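Alr1585 protein (PDB 5C2I) probably uses its haem group and hydrogen peroxide to oxidise dyes and related substrates, as other dye-decolorizing peroxidases do. Local coordinates at residues D29-I34 and P459-L464. The protein carries 1 engineered substitution. Sequence-based numbering, arbitrary orientation.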
loop_
_atom_site.group_PDB
_atom_site.type_symbol
_atom_site.label_atom_id
_atom_site.label_comp_id
_atom_site.label_asym_id
_atom_site.label_seq_id
_atom_site.Cartn_x
_atom_site.Cartn_y
_atom_site.Cartn_z
ATOM N N ASP A 29 -12.221 -38.001 7.996
ATOM C CA ASP A 29 -11.850 -38.238 9.411
ATOM C C ASP A 29 -10.452 -37.812 9.774
ATOM O O ASP A 29 -10.054 -37.868 10.976
ATOM C CB ASP A 29 -12.050 -39.726 9.792
ATOM C CG ASP A 29 -12.314 -39.923 11.301
ATOM O OD1 ASP A 29 -12.904 -39.005 11.906
ATOM O OD2 ASP A 29 -12.012 -41.031 11.842
ATOM N N LEU A 30 -9.685 -37.390 8.771
ATOM C CA LEU A 30 -8.295 -36.910 8.985
ATOM C C LEU A 30 -8.349 -35.419 9.210
ATOM O O LEU A 30 -9.047 -34.693 8.467
ATOM C CB LEU A 30 -7.451 -37.186 7.736
ATOM C CG LEU A 30 -6.016 -36.644 7.703
ATOM C CD1 LEU A 30 -5.154 -37.405 8.718
ATOM C CD2 LEU A 30 -5.422 -36.781 6.323
ATOM N N GLN A 31 -7.596 -34.930 10.169
ATOM C CA GLN A 31 -7.491 -33.475 10.369
ATOM C C GLN A 31 -6.765 -32.800 9.177
ATOM O O GLN A 31 -5.918 -33.395 8.520
ATOM C CB GLN A 31 -6.722 -33.147 11.648
ATOM C CG GLN A 31 -7.471 -33.508 12.912
ATOM C CD GLN A 31 -6.832 -32.912 14.143
ATOM O OE1 GLN A 31 -6.617 -31.691 14.223
ATOM N NE2 GLN A 31 -6.538 -33.752 15.112
ATOM N N GLY A 32 -7.116 -31.553 8.912
ATOM C CA GLY A 32 -6.419 -30.711 7.953
ATOM C C GLY A 32 -5.017 -30.314 8.392
ATOM O O GLY A 32 -4.563 -30.674 9.490
ATOM N N ASN A 33 -4.316 -29.602 7.497
ATOM C CA ASN A 33 -2.957 -29.088 7.718
ATOM C C ASN A 33 -1.877 -30.156 7.667
ATOM O O ASN A 33 -0.691 -29.838 7.815
ATOM C CB ASN A 33 -2.872 -28.309 9.049
ATOM C CG ASN A 33 -1.688 -27.363 9.131
ATOM O OD1 ASN A 33 -1.285 -26.736 8.147
ATOM N ND2 ASN A 33 -1.147 -27.226 10.338
ATOM N N ILE A 34 -2.254 -31.392 7.386
ATOM C CA ILE A 34 -1.304 -32.482 7.357
ATOM C C ILE A 34 -0.903 -32.776 5.892
ATOM O O ILE A 34 0.216 -32.509 5.517
ATOM C CB ILE A 34 -1.864 -33.718 8.073
ATOM C CG1 ILE A 34 -2.090 -33.387 9.578
ATOM C CG2 ILE A 34 -0.902 -34.895 7.972
ATOM C CD1 ILE A 34 -2.964 -34.415 10.329
ATOM N N PRO A 459 -4.949 -36.749 16.436
ATOM C CA PRO A 459 -5.843 -37.890 16.334
ATOM C C PRO A 459 -6.893 -37.734 15.243
ATOM O O PRO A 459 -7.113 -36.639 14.750
ATOM C CB PRO A 459 -6.506 -37.952 17.729
ATOM C CG PRO A 459 -5.729 -37.023 18.586
ATOM C CD PRO A 459 -5.171 -35.986 17.665
ATOM N N SER A 460 -7.534 -38.836 14.879
ATOM C CA SER A 460 -8.675 -38.803 13.981
ATOM C C SER A 460 -9.778 -38.017 14.661
ATOM O O SER A 460 -9.834 -37.934 15.912
ATOM C CB SER A 460 -9.150 -40.238 13.680
ATOM O OG SER A 460 -9.675 -40.882 14.837
ATOM N N ILE A 461 -10.622 -37.403 13.850
ATOM C CA ILE A 461 -11.701 -36.577 14.338
ATOM C C ILE A 461 -12.748 -37.408 15.117
ATOM O O ILE A 461 -13.197 -36.973 16.186
ATOM C CB ILE A 461 -12.335 -35.762 13.191
ATOM C CG1 ILE A 461 -11.276 -34.748 12.692
ATOM C CG2 ILE A 461 -13.614 -35.085 13.667
ATOM C CD1 ILE A 461 -11.623 -34.050 11.392
ATOM N N SER A 462 -13.062 -38.598 14.626
ATOM C CA SER A 462 -14.033 -39.486 15.292
ATOM C C SER A 462 -13.582 -39.848 16.695
ATOM O O SER A 462 -14.404 -39.873 17.628
ATOM C CB SER A 462 -14.332 -40.755 14.456
ATOM O OG SER A 462 -13.149 -41.528 14.223
ATOM N N PHE A 463 -12.297 -40.095 16.890
ATOM C CA PHE A 463 -11.786 -40.344 18.225
ATOM C C PHE A 463 -12.138 -39.191 19.164
ATOM O O PHE A 463 -12.677 -39.413 20.283
ATOM C CB PHE A 463 -10.296 -40.572 18.227
ATOM C CG PHE A 463 -9.662 -40.503 19.579
ATOM C CD1 PHE A 463 -9.796 -41.544 20.491
ATOM C CD2 PHE A 463 -8.859 -39.441 19.937
ATOM C CE1 PHE A 463 -9.198 -41.515 21.738
ATOM C CE2 PHE A 463 -8.224 -39.398 21.203
ATOM C CZ PHE A 463 -8.405 -40.426 22.114
ATOM N N LEU A 464 -11.873 -37.975 18.714
ATOM C CA LEU A 464 -12.097 -36.805 19.526
ATOM C C LEU A 464 -13.580 -36.535 19.784
ATOM O O LEU A 464 -13.965 -36.109 20.886
ATOM C CB LEU A 464 -11.406 -35.596 18.886
ATOM C CG LEU A 464 -9.882 -35.694 18.724
ATOM C CD1 LEU A 464 -9.345 -34.574 17.885
ATOM C CD2 LEU A 464 -9.228 -35.712 20.106
HETATM O O HOH W 1 -6.244 -36.831 11.974
#
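The carboxylate of Asp29 faces the first turn of the helix beginning at Ile461 and uses both oxygens on Ser462. OD1 of Asp29, met on its syn side but 17° out of the carboxylate plane, accepts from Ser462 N at 2.8 Å over a bent N-H path. Asp29 OD2 turns its syn lone pair to the hydroxyl of the same serine, 2.7 Å from Ser462 OG. CG of Asp29 stands anti to the backbone N (chi1 -154°), which swings the carboxylate over to the helix start, while the main-chain oxygen takes a nearly straight bond from Ile461 N. Lying at the N-terminal end of the helix and taking the N-H of Ser462, the carboxylate is probably favoured by the helix dipole. Ser249 also bonds to Asp29 OD2, and Asn245 N to Ser462 OG. An alanine in place of Asp29 would probably leave Ser462 N without this acceptor and deprive the hydroxyls of Ser462 and Ser249 of a shared partner.

The contact joins the loop that leaves helix 24-29 to the short C-terminal helix following strand 448-458, bringing together distant parts of the two ferredoxin-like halves of the DyP peroxidase fold. Ser460 is the N-cap: its OG, also bonded to Asp241, accepts a weak bond from Phe463 N.

Before the cap, Gln31 reaches Pro459 with its chain extended beyond CG. Gln31 NE2 donates to Pro459 O at 3.0 Å along an almost straight N-H (179°); the acceptor lies in the amide plane of Gln31, and the bond falls on a lone pair of the carbonyl. Phe96 O is a second acceptor for this nitrogen, and OE1 is held by Asn95, so the amide is fixed in rotation. A water links Gln31 N to Pro459 O, while Gln31 CG lies 4.0 Å from Ile461 CG1 where the two side chains cross at a slant.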